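Local coordinates for initiator protein NS1 (Human bocavirus, PDB 4KW3) that probably starts rolling-circle viral DNA replication by binding and nicking the origin through this N-terminal nuclease domain, with helicase activity residing in another part, at residues D102-E108 with Y242-N248; C116-V120 with F207-L212; Y18-P23 with F137-L142; P214-I219 with A238-S243. All coordinates share one frame. Residues are numbered along the deposited sequence.

Contact 1: D102-E108 with Y242-N248; sequences DIIVQSE and YSHTLIN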
# COMPACT_ATOMS: atom_id res chain seq x y z
N ASP A 102 -12.96 9.20 -3.11
CA ASP A 102 -11.93 8.67 -3.96
C ASP A 102 -10.80 8.17 -3.09
O ASP A 102 -10.46 8.79 -2.07
CB ASP A 102 -11.44 9.71 -4.97
CG ASP A 102 -12.45 9.98 -6.08
OD1 ASP A 102 -12.69 9.05 -6.88
OD2 ASP A 102 -12.98 11.12 -6.16
N ILE A 103 -10.25 7.01 -3.46
CA ILE A 103 -9.20 6.39 -2.66
C ILE A 103 -8.09 5.83 -3.55
O ILE A 103 -8.36 5.03 -4.45
CB ILE A 103 -9.77 5.24 -1.79
CG1 ILE A 103 -10.85 5.77 -0.84
CG2 ILE A 103 -8.64 4.53 -1.01
CD1 ILE A 103 -11.73 4.70 -0.26
N ILE A 104 -6.86 6.25 -3.29
CA ILE A 104 -5.69 5.57 -3.84
C ILE A 104 -4.86 4.98 -2.70
O ILE A 104 -4.66 5.64 -1.66
CB ILE A 104 -4.83 6.50 -4.68
CG1 ILE A 104 -5.62 7.00 -5.89
CG2 ILE A 104 -3.50 5.79 -5.08
CD1 ILE A 104 -5.00 8.22 -6.61
N VAL A 105 -4.40 3.73 -2.87
CA VAL A 105 -3.53 3.08 -1.90
C VAL A 105 -2.35 2.48 -2.64
O VAL A 105 -2.51 1.88 -3.72
CB VAL A 105 -4.26 1.99 -1.03
CG1 VAL A 105 -3.29 1.24 -0.12
CG2 VAL A 105 -5.35 2.59 -0.17
N GLN A 106 -1.16 2.68 -2.09
CA GLN A 106 0.05 2.08 -2.63
C GLN A 106 0.94 1.53 -1.51
O GLN A 106 1.36 2.26 -0.62
CB GLN A 106 0.82 3.09 -3.46
CG GLN A 106 2.10 2.55 -4.10
CD GLN A 106 2.61 3.46 -5.21
OE1 GLN A 106 1.97 3.60 -6.26
NE2 GLN A 106 3.76 4.08 -4.98
N SER A 107 1.23 0.24 -1.59
CA SER A 107 2.14 -0.42 -0.66
C SER A 107 3.58 -0.37 -1.18
O SER A 107 3.81 -0.38 -2.38
CB SER A 107 1.71 -1.87 -0.43
OG SER A 107 1.56 -2.54 -1.67
N GLU A 108 4.55 -0.30 -0.27
CA GLU A 108 5.94 -0.17 -0.64
C GLU A 108 6.82 -0.92 0.34
O GLU A 108 6.69 -0.76 1.55
CB GLU A 108 6.35 1.30 -0.70
CG GLU A 108 7.86 1.57 -0.60
CD GLU A 108 8.21 3.06 -0.69
OE1 GLU A 108 7.30 3.88 -0.94
OE2 GLU A 108 9.40 3.42 -0.50
N TYR A 242 7.67 0.42 -5.45
CA TYR A 242 6.31 0.15 -4.98
C TYR A 242 6.08 -1.33 -5.12
O TYR A 242 6.72 -2.00 -5.93
CB TYR A 242 5.25 0.92 -5.79
CG TYR A 242 4.97 0.28 -7.12
CD1 TYR A 242 5.82 0.50 -8.20
CD2 TYR A 242 3.88 -0.58 -7.29
CE1 TYR A 242 5.58 -0.09 -9.41
CE2 TYR A 242 3.66 -1.19 -8.52
CZ TYR A 242 4.51 -0.94 -9.57
OH TYR A 242 4.30 -1.52 -10.79
N SER A 243 5.09 -1.82 -4.38
CA SER A 243 4.72 -3.23 -4.45
C SER A 243 3.43 -3.41 -5.24
O SER A 243 3.33 -4.30 -6.08
CB SER A 243 4.56 -3.81 -3.05
OG SER A 243 3.98 -5.09 -3.13
N HIS A 244 2.44 -2.57 -4.94
CA HIS A 244 1.10 -2.70 -5.51
C HIS A 244 0.31 -1.41 -5.37
O HIS A 244 0.44 -0.71 -4.38
CB HIS A 244 0.33 -3.81 -4.81
CG HIS A 244 -0.89 -4.25 -5.55
ND1 HIS A 244 -0.83 -4.96 -6.73
CD2 HIS A 244 -2.21 -4.08 -5.28
CE1 HIS A 244 -2.05 -5.21 -7.15
NE2 HIS A 244 -2.90 -4.69 -6.29
N THR A 245 -0.50 -1.11 -6.37
CA THR A 245 -1.22 0.17 -6.40
C THR A 245 -2.69 -0.02 -6.71
O THR A 245 -3.05 -0.66 -7.70
CB THR A 245 -0.57 1.08 -7.45
OG1 THR A 245 0.77 1.29 -7.05
CG2 THR A 245 -1.24 2.44 -7.50
N LEU A 246 -3.54 0.51 -5.83
CA LEU A 246 -4.99 0.44 -6.05
C LEU A 246 -5.57 1.82 -6.29
O LEU A 246 -5.34 2.75 -5.50
CB LEU A 246 -5.69 -0.22 -4.87
CG LEU A 246 -5.48 -1.73 -4.77
CD1 LEU A 246 -6.06 -2.27 -3.46
CD2 LEU A 246 -6.14 -2.42 -5.97
N ILE A 247 -6.26 1.98 -7.41
CA ILE A 247 -6.98 3.21 -7.69
C ILE A 247 -8.48 2.92 -7.63
O ILE A 247 -9.02 2.21 -8.49
CB ILE A 247 -6.60 3.80 -9.05
CG1 ILE A 247 -5.08 3.88 -9.17
CG2 ILE A 247 -7.23 5.18 -9.25
CD1 ILE A 247 -4.60 4.26 -10.54
N ASN A 248 -9.14 3.46 -6.62
CA ASN A 248 -10.57 3.24 -6.40
C ASN A 248 -10.98 1.79 -6.54
O ASN A 248 -11.97 1.47 -7.20
CB ASN A 248 -11.40 4.15 -7.32
CG ASN A 248 -11.48 5.59 -6.79
OD1 ASN A 248 -11.53 5.82 -5.58
ND2 ASN A 248 -11.49 6.55 -7.70
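Asn248, just past the strand, extends the pairing with its side-chain amide, whose OD1 accepts from Ile103 N at 2.7 Å and whose ND2 donates to Asp102 OD1 at 2.9 Å; Asn248 N reaches Ile103 O at 2.8 Å. Asp102 also turns its other carboxylate oxygen to Ser12 N. Further along, Val105 and Leu246 form a hydrogen-bonded antiparallel pair (Leu246 N to Val105 O 2.7 Å, Val105 N to Leu246 O 3.0 Å). The segment axes lie 4.7 Å apart at 176°. Opposite Ser107 the register slips by one residue. Ser107 N donates to His244 O at 3.1 Å, whereas Ser107 O accepts from Ser243 N at 2.8 Å, and Ser243 has phi/psi of -104/-45°: the marks of a beta bulge. On one face Thr245 OG1, less certainly placed, donates to Gln106 OE1 (2.7 Å), and Ile104 CG1 touches Ile247 CG2 at 4.1 Å, toward Phe208 of helix 204-212. On the other, which also carries Val105 and Leu246, Ser107 and His244 touch helix 74-94. Helices flanking a central sheet suit an HUH-type nuclease; strand 102-108 delivers Glu108, a predicted metal ligand salt-bridged to Lys215, beside His115 and His117.

Contact 2: C116-V120 with F207-L212; sequences CHIIV and FFKNYL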
# COMPACT_ATOMS: atom_id res chain seq x y z
N CYS A 116 2.16 1.66 3.59
CA CYS A 116 1.20 2.03 2.57
C CYS A 116 0.97 3.54 2.62
O CYS A 116 0.87 4.12 3.71
CB CYS A 116 -0.12 1.34 2.83
SG CYS A 116 -0.08 -0.37 2.47
N HIS A 117 0.88 4.15 1.45
CA HIS A 117 0.39 5.51 1.33
C HIS A 117 -1.06 5.42 0.94
O HIS A 117 -1.43 4.58 0.08
CB HIS A 117 1.15 6.28 0.27
CG HIS A 117 2.57 6.57 0.62
ND1 HIS A 117 2.97 7.77 1.16
CD2 HIS A 117 3.68 5.79 0.53
CE1 HIS A 117 4.28 7.73 1.37
NE2 HIS A 117 4.73 6.55 1.00
N ILE A 118 -1.89 6.23 1.60
CA ILE A 118 -3.31 6.31 1.29
C ILE A 118 -3.67 7.75 0.97
O ILE A 118 -3.48 8.65 1.80
CB ILE A 118 -4.17 5.88 2.51
CG1 ILE A 118 -3.74 4.50 3.00
CG2 ILE A 118 -5.67 5.94 2.20
CD1 ILE A 118 -2.98 4.53 4.28
N ILE A 119 -4.20 7.99 -0.22
CA ILE A 119 -4.81 9.28 -0.51
C ILE A 119 -6.32 9.06 -0.50
O ILE A 119 -6.85 8.25 -1.26
CB ILE A 119 -4.38 9.86 -1.88
CG1 ILE A 119 -2.86 9.85 -2.03
CG2 ILE A 119 -4.88 11.27 -2.03
CD1 ILE A 119 -2.41 10.11 -3.42
N VAL A 120 -7.00 9.79 0.37
CA VAL A 120 -8.44 9.65 0.48
C VAL A 120 -9.14 11.02 0.54
O VAL A 120 -8.68 11.96 1.22
CB VAL A 120 -8.81 8.78 1.69
CG1 VAL A 120 -8.08 9.27 2.96
CG2 VAL A 120 -10.30 8.75 1.87
N PHE A 207 0.13 14.72 -6.60
CA PHE A 207 0.94 14.01 -5.63
C PHE A 207 1.08 12.55 -6.05
O PHE A 207 2.18 11.97 -5.99
CB PHE A 207 0.37 14.14 -4.22
CG PHE A 207 1.11 13.34 -3.22
CD1 PHE A 207 2.36 13.75 -2.79
CD2 PHE A 207 0.58 12.13 -2.76
CE1 PHE A 207 3.09 12.99 -1.89
CE2 PHE A 207 1.29 11.37 -1.85
CZ PHE A 207 2.55 11.79 -1.41
N PHE A 208 -0.03 11.97 -6.51
CA PHE A 208 -0.04 10.63 -7.11
C PHE A 208 0.93 10.54 -8.29
O PHE A 208 1.80 9.66 -8.33
CB PHE A 208 -1.46 10.28 -7.58
CG PHE A 208 -1.60 8.91 -8.21
CD1 PHE A 208 -1.07 7.78 -7.60
CD2 PHE A 208 -2.28 8.76 -9.42
CE1 PHE A 208 -1.21 6.52 -8.17
CE2 PHE A 208 -2.42 7.50 -10.02
CZ PHE A 208 -1.88 6.38 -9.39
N LYS A 209 0.76 11.45 -9.24
CA LYS A 209 1.51 11.42 -10.49
C LYS A 209 3.00 11.63 -10.24
O LYS A 209 3.83 10.91 -10.82
CB LYS A 209 1.02 12.50 -11.45
CG LYS A 209 1.75 12.47 -12.79
CD LYS A 209 1.61 13.77 -13.59
CE LYS A 209 2.42 14.87 -12.97
NZ LYS A 209 2.55 16.06 -13.87
N ASN A 210 3.33 12.58 -9.36
CA ASN A 210 4.73 12.95 -9.20
C ASN A 210 5.50 12.20 -8.14
O ASN A 210 6.71 12.02 -8.30
CB ASN A 210 4.87 14.46 -8.98
CG ASN A 210 4.56 15.23 -10.22
OD1 ASN A 210 4.90 14.78 -11.31
ND2 ASN A 210 3.87 16.35 -10.08
N TYR A 211 4.82 11.71 -7.11
CA TYR A 211 5.55 11.05 -6.04
C TYR A 211 5.28 9.54 -6.00
O TYR A 211 6.20 8.77 -5.83
CB TYR A 211 5.35 11.70 -4.64
CG TYR A 211 6.02 10.85 -3.59
CD1 TYR A 211 7.40 10.94 -3.36
CD2 TYR A 211 5.30 9.88 -2.87
CE1 TYR A 211 8.04 10.11 -2.44
CE2 TYR A 211 5.93 9.04 -1.95
CZ TYR A 211 7.31 9.16 -1.75
OH TYR A 211 7.95 8.34 -0.84
N LEU A 212 4.05 9.11 -6.21
CA LEU A 212 3.74 7.68 -6.10
C LEU A 212 3.99 6.88 -7.40
O LEU A 212 4.53 5.78 -7.36
CB LEU A 212 2.30 7.49 -5.62
CG LEU A 212 1.96 7.94 -4.19
CD1 LEU A 212 0.49 7.68 -3.90
CD2 LEU A 212 2.84 7.21 -3.16
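Phe207 opens the helical segment by setting its ring edge against Ile119, with CD2 3.7 Å from Ile119 CD1. Phe208 follows with a lighter touch, its CB 4.3 Å from that same methyl. Lys209 and Asn210 lie on the far side of the helix. Tyr211, the predicted nuclease active-site residue, points its ring edge at the face of His117, a predicted metal ligand: centroids 5.6 Å apart, planes at 63°, an offset edge-to-face pair. Its nearest approach, CE2 to His117 CE1, is 3.9 Å. Leu212 then bridges both strand residues, placing CD2 over the His117 ring (CH-pi, 4.2 Å to the centroid, 26° off the normal) and CD1 3.8 Å from Ile119 CD1. The helix runs nearly antiparallel to the strand, at 166°, with 11.2 Å between axes, and widens into a pi-type turn at 208-212. Beyond the segment, Phe208 packs on Ile104 of strand 101-109 and on Tyr260 and Leu264 of helix 257-268, while Ile118 faces helix 74-94 across the sheet.

Contact 3: Y18-P23 with F137-L142; sequences YVFKFP and FYGLIL
Build residues 18-21 as a beta strand, continue through extended Phe22 to Pro23, and cross the strand with a regular alpha helix at 137-142, the two axes 10.2 Å apart with a crossing angle of -47°. The closest CA pair is Phe20 and Tyr138 (7.4 Å). Alternation along the strand sends Tyr18 and Phe20 toward the helix. Tyr18 takes chi1 m (-61°) with chi2 86°, and Phe137 chi1 t (-160°) with chi2 near -7°; the edge of Phe137 thus meets the face of Tyr18, planes at 83°, centroids 5.2 Å apart, Tyr18 CD1 to Phe137 CE2 3.7 Å. Phe20, chi1 t (163°), chi2 84°, receives Ile141 CG2 over its face at 3.8 Å from the centroid, a CH-pi contact set by Ile141 chi1 m, chi2 t. Tyr138, chi1 t, chi2 47°, places CE1 3.6 Å from Phe20 CE1 and OH 3.3 Å from Pro23 CG. Leu142, m,t, brings CD2 to 4.0 Å from Pro23 CG. This is an aromatic-rich helix-on-sheet interface of an alpha/beta fold. Strand 15-21 lies between strands 114-122 and 185-191; Met185 of the latter joins the packing, and helix 74-94 flanks helix 134-149 through Phe137 and Ile141.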
# COMPACT_ATOMS: atom_id res chain seq x y z
N TYR A 18 -2.24 9.71 4.16
CA TYR A 18 -1.72 9.04 5.35
C TYR A 18 -0.59 8.06 5.01
O TYR A 18 -0.51 7.53 3.89
CB TYR A 18 -2.82 8.26 6.07
CG TYR A 18 -3.98 9.10 6.58
CD1 TYR A 18 -5.06 9.40 5.75
CD2 TYR A 18 -4.02 9.54 7.89
CE1 TYR A 18 -6.14 10.14 6.23
CE2 TYR A 18 -5.07 10.28 8.36
CZ TYR A 18 -6.13 10.58 7.53
OH TYR A 18 -7.18 11.34 8.02
N VAL A 19 0.26 7.80 5.99
CA VAL A 19 1.22 6.72 5.87
C VAL A 19 1.01 5.71 6.99
O VAL A 19 1.08 6.04 8.18
CB VAL A 19 2.69 7.20 5.90
CG1 VAL A 19 3.63 5.98 5.82
CG2 VAL A 19 2.95 8.11 4.73
N PHE A 20 0.73 4.47 6.59
CA PHE A 20 0.61 3.35 7.50
C PHE A 20 1.91 2.57 7.50
O PHE A 20 2.41 2.24 6.44
CB PHE A 20 -0.55 2.44 7.06
CG PHE A 20 -0.51 1.08 7.69
CD1 PHE A 20 -1.04 0.87 8.96
CD2 PHE A 20 0.08 0.00 7.03
CE1 PHE A 20 -0.99 -0.38 9.55
CE2 PHE A 20 0.13 -1.25 7.62
CZ PHE A 20 -0.41 -1.44 8.88
N LYS A 21 2.47 2.30 8.68
CA LYS A 21 3.66 1.46 8.83
C LYS A 21 3.25 0.10 9.40
O LYS A 21 2.63 0.05 10.47
CB LYS A 21 4.64 2.09 9.81
CG LYS A 21 5.85 2.76 9.20
CD LYS A 21 6.95 2.96 10.26
CE LYS A 21 6.62 4.10 11.24
NZ LYS A 21 7.32 5.39 10.93
N PHE A 22 3.57 -0.99 8.72
CA PHE A 22 3.31 -2.31 9.30
C PHE A 22 4.09 -2.50 10.63
O PHE A 22 5.32 -2.46 10.66
CB PHE A 22 3.66 -3.41 8.29
CG PHE A 22 3.10 -4.75 8.65
CD1 PHE A 22 3.78 -5.59 9.51
CD2 PHE A 22 1.88 -5.16 8.15
CE1 PHE A 22 3.24 -6.81 9.86
CE2 PHE A 22 1.35 -6.38 8.49
CZ PHE A 22 2.03 -7.21 9.35
N PRO A 23 3.38 -2.71 11.74
CA PRO A 23 4.09 -2.63 13.02
C PRO A 23 4.90 -3.88 13.41
O PRO A 23 4.69 -4.45 14.48
CB PRO A 23 2.97 -2.38 14.03
CG PRO A 23 1.68 -2.88 13.35
CD PRO A 23 1.98 -3.16 11.90
N PHE A 137 -8.32 5.02 12.11
CA PHE A 137 -7.93 4.51 10.81
C PHE A 137 -6.96 3.35 10.99
O PHE A 137 -7.10 2.30 10.37
CB PHE A 137 -7.29 5.63 9.98
CG PHE A 137 -7.29 5.38 8.49
CD1 PHE A 137 -7.71 4.16 7.96
CD2 PHE A 137 -6.86 6.37 7.61
CE1 PHE A 137 -7.70 3.93 6.59
CE2 PHE A 137 -6.84 6.14 6.24
CZ PHE A 137 -7.27 4.92 5.73
N TYR A 138 -5.98 3.56 11.87
CA TYR A 138 -5.00 2.54 12.24
C TYR A 138 -5.68 1.25 12.70
O TYR A 138 -5.29 0.15 12.30
CB TYR A 138 -4.10 3.06 13.36
CG TYR A 138 -2.88 2.21 13.67
CD1 TYR A 138 -2.06 1.72 12.66
CD2 TYR A 138 -2.54 1.91 14.99
CE1 TYR A 138 -0.94 0.94 12.95
CE2 TYR A 138 -1.44 1.14 15.29
CZ TYR A 138 -0.64 0.66 14.27
OH TYR A 138 0.46 -0.10 14.58
N GLY A 139 -6.71 1.39 13.54
CA GLY A 139 -7.39 0.24 14.09
C GLY A 139 -8.19 -0.53 13.05
O GLY A 139 -8.19 -1.75 13.03
N LEU A 140 -8.87 0.20 12.19
CA LEU A 140 -9.58 -0.40 11.09
C LEU A 140 -8.62 -1.16 10.16
O LEU A 140 -8.95 -2.24 9.66
CB LEU A 140 -10.33 0.67 10.31
CG LEU A 140 -11.43 1.41 11.06
CD1 LEU A 140 -12.02 2.50 10.16
CD2 LEU A 140 -12.50 0.45 11.49
N ILE A 141 -7.44 -0.59 9.92
CA ILE A 141 -6.45 -1.24 9.05
C ILE A 141 -6.00 -2.53 9.68
O ILE A 141 -5.94 -3.56 9.01
CB ILE A 141 -5.23 -0.36 8.77
CG1 ILE A 141 -5.58 0.72 7.74
CG2 ILE A 141 -4.06 -1.20 8.25
CD1 ILE A 141 -4.52 1.81 7.60
N LEU A 142 -5.69 -2.46 10.98
CA LEU A 142 -5.24 -3.63 11.72
C LEU A 142 -6.30 -4.73 11.75
O LEU A 142 -5.97 -5.91 11.63
CB LEU A 142 -4.80 -3.25 13.14
CG LEU A 142 -3.52 -2.41 13.23
CD1 LEU A 142 -3.31 -1.82 14.64
CD2 LEU A 142 -2.27 -3.17 12.74

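Contact 4: P214-I219 with A238-S243; sequences PKNRCI and AEKTYS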
# COMPACT_ATOMS: atom_id res chain seq x y z
N PRO A 214 6.11 7.41 -10.27
CA PRO A 214 7.38 7.09 -10.93
C PRO A 214 8.35 6.31 -10.05
O PRO A 214 9.43 6.77 -9.70
CB PRO A 214 7.92 8.47 -11.31
CG PRO A 214 7.36 9.40 -10.28
CD PRO A 214 6.06 8.81 -9.78
N LYS A 215 7.93 5.10 -9.71
CA LYS A 215 8.78 4.18 -8.96
C LYS A 215 8.83 2.85 -9.71
O LYS A 215 7.91 2.51 -10.47
CB LYS A 215 8.23 3.97 -7.54
CG LYS A 215 8.10 5.25 -6.74
CD LYS A 215 7.63 4.97 -5.34
CE LYS A 215 7.50 6.25 -4.52
NZ LYS A 215 7.44 5.95 -3.06
N ASN A 216 9.88 2.08 -9.49
CA ASN A 216 9.93 0.75 -10.09
C ASN A 216 9.34 -0.24 -9.10
O ASN A 216 9.26 0.04 -7.90
CB ASN A 216 11.36 0.37 -10.47
CG ASN A 216 11.96 1.35 -11.46
OD1 ASN A 216 11.30 1.74 -12.44
ND2 ASN A 216 13.22 1.74 -11.24
N ARG A 217 8.86 -1.37 -9.60
CA ARG A 217 8.27 -2.37 -8.74
C ARG A 217 9.29 -3.29 -8.09
O ARG A 217 10.24 -3.73 -8.75
CB ARG A 217 7.25 -3.23 -9.47
CG ARG A 217 6.42 -4.06 -8.50
CD ARG A 217 5.29 -4.79 -9.16
NE ARG A 217 5.77 -5.76 -10.11
CZ ARG A 217 5.02 -6.75 -10.56
NH1 ARG A 217 3.79 -6.86 -10.11
NH2 ARG A 217 5.51 -7.63 -11.45
N CYS A 218 9.04 -3.60 -6.82
CA CYS A 218 9.74 -4.66 -6.14
C CYS A 218 8.80 -5.36 -5.15
O CYS A 218 8.29 -4.72 -4.23
CB CYS A 218 10.95 -4.11 -5.41
SG CYS A 218 11.83 -5.37 -4.56
N ILE A 219 8.53 -6.65 -5.35
CA ILE A 219 7.56 -7.36 -4.50
C ILE A 219 8.15 -8.17 -3.34
O ILE A 219 7.42 -8.83 -2.60
CB ILE A 219 6.61 -8.26 -5.30
CG1 ILE A 219 7.38 -9.37 -6.02
CG2 ILE A 219 5.78 -7.44 -6.30
CD1 ILE A 219 6.50 -10.25 -6.84
N ALA A 238 14.44 6.64 -10.75
CA ALA A 238 13.71 6.21 -9.57
C ALA A 238 14.63 5.51 -8.58
O ALA A 238 15.38 4.62 -8.97
CB ALA A 238 12.56 5.30 -9.98
N GLU A 239 14.61 5.91 -7.31
CA GLU A 239 15.40 5.20 -6.30
C GLU A 239 14.54 4.44 -5.29
O GLU A 239 15.04 3.64 -4.51
CB GLU A 239 16.33 6.16 -5.57
CG GLU A 239 17.23 6.93 -6.52
CD GLU A 239 18.09 7.95 -5.82
OE1 GLU A 239 17.63 9.11 -5.66
OE2 GLU A 239 19.21 7.59 -5.43
N LYS A 240 13.24 4.68 -5.30
CA LYS A 240 12.37 3.97 -4.39
C LYS A 240 11.42 3.06 -5.17
O LYS A 240 11.35 3.12 -6.38
CB LYS A 240 11.62 4.94 -3.47
CG LYS A 240 12.46 5.37 -2.28
CD LYS A 240 11.61 6.22 -1.35
CE LYS A 240 12.15 6.25 0.08
NZ LYS A 240 13.55 6.76 0.15
N THR A 241 10.73 2.17 -4.47
CA THR A 241 9.95 1.15 -5.16
C THR A 241 8.51 1.12 -4.70
O THR A 241 8.15 1.76 -3.70
CB THR A 241 10.55 -0.25 -4.96
OG1 THR A 241 10.52 -0.61 -3.58
CG2 THR A 241 11.99 -0.30 -5.48
N TYR A 242 7.67 0.42 -5.45
CA TYR A 242 6.31 0.15 -4.98
C TYR A 242 6.08 -1.33 -5.12
O TYR A 242 6.72 -2.00 -5.93
CB TYR A 242 5.25 0.92 -5.79
CG TYR A 242 4.97 0.28 -7.12
CD1 TYR A 242 5.82 0.50 -8.20
CD2 TYR A 242 3.88 -0.58 -7.29
CE1 TYR A 242 5.58 -0.09 -9.41
CE2 TYR A 242 3.66 -1.19 -8.52
CZ TYR A 242 4.51 -0.94 -9.57
OH TYR A 242 4.30 -1.52 -10.79
N SER A 243 5.09 -1.82 -4.38
CA SER A 243 4.72 -3.23 -4.45
C SER A 243 3.43 -3.41 -5.24
O SER A 243 3.33 -4.30 -6.08
CB SER A 243 4.56 -3.81 -3.05
OG SER A 243 3.98 -5.09 -3.13
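Two backbone hydrogen bonds define this short parallel pairing: Tyr242 N donates to Asn216 O at 2.9 Å (151° at the hydrogen), and Tyr242 O accepts from Cys218 N at 3.0 Å (161°). Tyr242 thus spends both its amide and its carbonyl on residues flanking Arg217, the residue it pairs with (CA to CA 4.9 Å). The same two acceptors draw CA-H...O contacts, Thr241 CA to Asn216 O at 3.0 Å and Arg217 CA to Tyr242 O at 3.2 Å. The polar side chains find their partners elsewhere: Asn216 OD1 accepts from Phe235 N, Arg217 NE donates to Cys228 O, and Ser243 OG bonds to His73 NE2. With its charged end so directed, Arg217 lays its aliphatic stem on Tyr242, CG 4.1 Å from the ring centroid and 22° off the normal, a CH-pi contact; Arg257 adds a cation-pi interaction with that ring. Lys215 runs extended past residues 240-241, its CB 3.4 Å from Lys240 O and its CD 3.6 Å from Thr241 O, and ends in a salt bridge with Glu108 OE1 and a weak hydrogen bond with Tyr211 OH. Lys215 thus leaves the chain one residue before the pairing begins, and its ammonium contacts both a predicted metal ligand and the predicted active-site tyrosine, consistent with RCR-3 acting within the nuclease site.

Overall arrangement
From the N terminus, strand 15-21 meets helix 134-149 in contact 3, closing a loop that contains strands 101-109 and 114-122. Those two strands open contacts 1 and 2, whose second segments come later, so contact 3 crosses both. Contact 2 closes at helix 204-212, contact 4 then opens and closes within 214-243, and contact 1, enclosing both, closes last as it shares Tyr242 and Ser243 with contact 4. Contacts 1, 2 and 3 meet one sheet through neighbouring strands: Ile104 O to Ile119 N is 2.8 Å, and Ile118 O to Tyr18 N 2.9 Å. Contact 4 extends it from strand 241-247. Contacts 3 and 4 lie about 21 Å apart, centre to centre.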